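Local structure of type II restriction enzyme MunI (Mycoplasma, 1D02) at residues 148-153 with 168-173. The protein recognises the double-stranded DNA sequence 5'-CAATTG-3' as a homodimer and cleaves it after the first C, leaving 5'-phosphates. The protein carries 1 engineered substitution. Numbering follows the deposited sequence.
Sequences FWVVFE and FWYDHY
Tyr170, in the last turn of helix 160-170, extends its ring from the helix to strand 148-153 and sets its hydroxyl against Val150, with Tyr170 OH 3.3 Å from Val150 CG2. A long, rigid phenol suits this place, because the CA atoms of Val150 and Tyr170 lie 10.7 Å apart, and valine offers a compact methyl, CG2, anti to its carbonyl carbon, to a side chain arriving at about a right angle. Tyr170 OH also meets the edge of the Phe148 ring, near its plane, 3.7 Å from Phe148 CE1. A chi1 of 61° swings the Phe148 ring so that its end comes nearer to Tyr170. No hydrogen bond links the segments, so the contact is van der Waals packing of buried side chains. Val150 CG1 sits over one face of the Phe152 ring, toward its rim. Tyr170 opens a type II' turn to Tyr173, and Asp171 takes positive phi as the helix ends; its OD2 accepts a hydrogen bond from His172 ND1 and forms a salt bridge with Lys132 of the second subunit. Phe126 packs edge-to-face with both Phe148 and Tyr170. The contact thus joins strand to helix within the beta-alpha-beta unit completed by strand 177-180, which runs parallel beside strand 148-153.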
loop_
_atom_site.group_PDB
_atom_site.type_symbol
_atom_site.label_atom_id
_atom_site.label_comp_id
_atom_site.label_asym_id
_atom_site.label_seq_id
_atom_site.Cartn_x
_atom_site.Cartn_y
_atom_site.Cartn_z
ATOM N N PHE D 148 1.508 2.273 12.787
ATOM C CA PHE D 148 2.238 3.303 12.055
ATOM C C PHE D 148 1.406 4.563 11.943
ATOM O O PHE D 148 0.196 4.550 12.194
ATOM C CB PHE D 148 2.592 2.796 10.647
ATOM C CG PHE D 148 1.382 2.449 9.808
ATOM C CD1 PHE D 148 0.740 3.432 9.054
ATOM C CD2 PHE D 148 0.890 1.148 9.775
ATOM C CE1 PHE D 148 -0.379 3.121 8.271
ATOM C CE2 PHE D 148 -0.223 0.822 8.999
ATOM C CZ PHE D 148 -0.868 1.798 8.241
ATOM N N TRP D 149 2.064 5.653 11.563
ATOM C CA TRP D 149 1.387 6.932 11.406
ATOM C C TRP D 149 1.949 7.592 10.160
ATOM O O TRP D 149 3.150 7.844 10.080
ATOM C CB TRP D 149 1.654 7.800 12.640
ATOM C CG TRP D 149 0.984 9.144 12.616
ATOM C CD1 TRP D 149 -0.209 9.460 12.034
ATOM C CD2 TRP D 149 1.432 10.323 13.292
ATOM N NE1 TRP D 149 -0.537 10.776 12.309
ATOM C CE2 TRP D 149 0.455 11.325 13.081
ATOM C CE3 TRP D 149 2.563 10.631 14.066
ATOM C CZ2 TRP D 149 0.570 12.620 13.613
ATOM C CZ3 TRP D 149 2.680 11.923 14.598
ATOM C CH2 TRP D 149 1.686 12.896 14.364
ATOM N N VAL D 150 1.075 7.866 9.193
ATOM C CA VAL D 150 1.500 8.491 7.943
ATOM C C VAL D 150 1.073 9.963 7.987
ATOM O O VAL D 150 -0.101 10.276 8.192
ATOM C CB VAL D 150 0.854 7.803 6.708
ATOM C CG1 VAL D 150 1.251 8.542 5.435
ATOM C CG2 VAL D 150 1.305 6.317 6.603
ATOM N N VAL D 151 2.052 10.854 7.860
ATOM C CA VAL D 151 1.772 12.290 7.835
ATOM C C VAL D 151 1.891 12.773 6.394
ATOM O O VAL D 151 2.948 12.597 5.759
ATOM C CB VAL D 151 2.760 13.063 8.723
ATOM C CG1 VAL D 151 2.496 14.566 8.606
ATOM C CG2 VAL D 151 2.605 12.596 10.188
ATOM N N PHE D 152 0.803 13.337 5.868
ATOM C CA PHE D 152 0.779 13.862 4.498
ATOM C C PHE D 152 1.057 15.358 4.568
ATOM O O PHE D 152 0.661 16.023 5.535
ATOM C CB PHE D 152 -0.582 13.620 3.836
ATOM C CG PHE D 152 -0.901 12.158 3.599
ATOM C CD1 PHE D 152 -1.659 11.434 4.523
ATOM C CD2 PHE D 152 -0.435 11.510 2.466
ATOM C CE1 PHE D 152 -1.949 10.074 4.323
ATOM C CE2 PHE D 152 -0.715 10.150 2.250
ATOM C CZ PHE D 152 -1.473 9.426 3.179
ATOM N N GLU D 153 1.714 15.876 3.534
ATOM C CA GLU D 153 2.104 17.291 3.462
ATOM C C GLU D 153 1.982 17.718 2.011
ATOM O O GLU D 153 1.989 16.868 1.121
ATOM C CB GLU D 153 3.574 17.463 3.877
ATOM C CG GLU D 153 3.861 17.135 5.346
ATOM C CD GLU D 153 5.345 17.248 5.734
ATOM O OE1 GLU D 153 6.200 17.553 4.877
ATOM O OE2 GLU D 153 5.655 16.999 6.925
ATOM N N PHE D 168 -11.125 7.295 2.754
ATOM C CA PHE D 168 -11.754 6.031 2.396
ATOM C C PHE D 168 -10.814 4.868 2.669
ATOM O O PHE D 168 -11.207 3.864 3.261
ATOM C CB PHE D 168 -12.139 6.041 0.915
ATOM C CG PHE D 168 -12.907 4.825 0.479
ATOM C CD1 PHE D 168 -14.299 4.831 0.497
ATOM C CD2 PHE D 168 -12.238 3.695 0.016
ATOM C CE1 PHE D 168 -15.026 3.726 0.052
ATOM C CE2 PHE D 168 -12.960 2.575 -0.431
ATOM C CZ PHE D 168 -14.354 2.593 -0.413
ATOM N N TRP D 169 -9.560 4.993 2.237
ATOM C CA TRP D 169 -8.607 3.910 2.449
ATOM C C TRP D 169 -8.501 3.491 3.911
ATOM O O TRP D 169 -8.516 2.305 4.227
ATOM C CB TRP D 169 -7.188 4.335 2.048
ATOM C CG TRP D 169 -6.871 4.503 0.598
ATOM C CD1 TRP D 169 -7.653 4.195 -0.492
ATOM C CD2 TRP D 169 -5.652 5.048 0.084
ATOM N NE1 TRP D 169 -6.982 4.528 -1.660
ATOM C CE2 TRP D 169 -5.756 5.053 -1.332
ATOM C CE3 TRP D 169 -4.477 5.539 0.689
ATOM C CZ2 TRP D 169 -4.730 5.532 -2.153
ATOM C CZ3 TRP D 169 -3.447 6.019 -0.129
ATOM C CH2 TRP D 169 -3.591 6.009 -1.541
ATOM N N TYR D 170 -8.346 4.475 4.799
ATOM C CA TYR D 170 -8.136 4.196 6.215
ATOM C C TYR D 170 -9.349 3.667 6.985
ATOM O O TYR D 170 -9.184 3.101 8.056
ATOM C CB TYR D 170 -7.507 5.424 6.912
ATOM C CG TYR D 170 -5.990 5.557 6.656
ATOM C CD1 TYR D 170 -5.504 5.940 5.406
ATOM C CD2 TYR D 170 -5.065 5.213 7.651
ATOM C CE1 TYR D 170 -4.118 5.965 5.151
ATOM C CE2 TYR D 170 -3.696 5.240 7.418
ATOM C CZ TYR D 170 -3.230 5.617 6.163
ATOM O OH TYR D 170 -1.871 5.644 5.939
ATOM N N ASP D 171 -10.546 3.864 6.444
ATOM C CA ASP D 171 -11.749 3.289 7.028
ATOM C C ASP D 171 -11.862 3.567 8.533
ATOM O O ASP D 171 -11.865 4.725 8.930
ATOM C CB ASP D 171 -11.716 1.782 6.728
ATOM C CG ASP D 171 -13.073 1.133 6.807
ATOM O OD1 ASP D 171 -14.011 1.594 6.126
ATOM O OD2 ASP D 171 -13.193 0.144 7.542
ATOM N N HIS D 172 -11.928 2.543 9.383
ATOM C CA HIS D 172 -12.066 2.837 10.807
ATOM C C HIS D 172 -10.756 3.079 11.566
ATOM O O HIS D 172 -10.729 2.998 12.801
ATOM C CB HIS D 172 -12.901 1.751 11.515
ATOM C CG HIS D 172 -12.272 0.392 11.510
ATOM N ND1 HIS D 172 -12.338 -0.456 10.423
ATOM C CD2 HIS D 172 -11.567 -0.266 12.460
ATOM C CE1 HIS D 172 -11.704 -1.581 10.707
ATOM N NE2 HIS D 172 -11.228 -1.492 11.936
ATOM N N TYR D 173 -9.679 3.387 10.832
ATOM C CA TYR D 173 -8.374 3.690 11.434
ATOM C C TYR D 173 -8.009 5.125 11.026
ATOM O O TYR D 173 -6.880 5.390 10.604
ATOM C CB TYR D 173 -7.276 2.735 10.930
ATOM C CG TYR D 173 -7.542 1.293 11.252
ATOM C CD1 TYR D 173 -8.100 0.439 10.307
ATOM C CD2 TYR D 173 -7.246 0.783 12.506
ATOM C CE1 TYR D 173 -8.350 -0.889 10.603
ATOM C CE2 TYR D 173 -7.500 -0.562 12.818
ATOM C CZ TYR D 173 -8.046 -1.385 11.858
ATOM O OH TYR D 173 -8.259 -2.723 12.134
#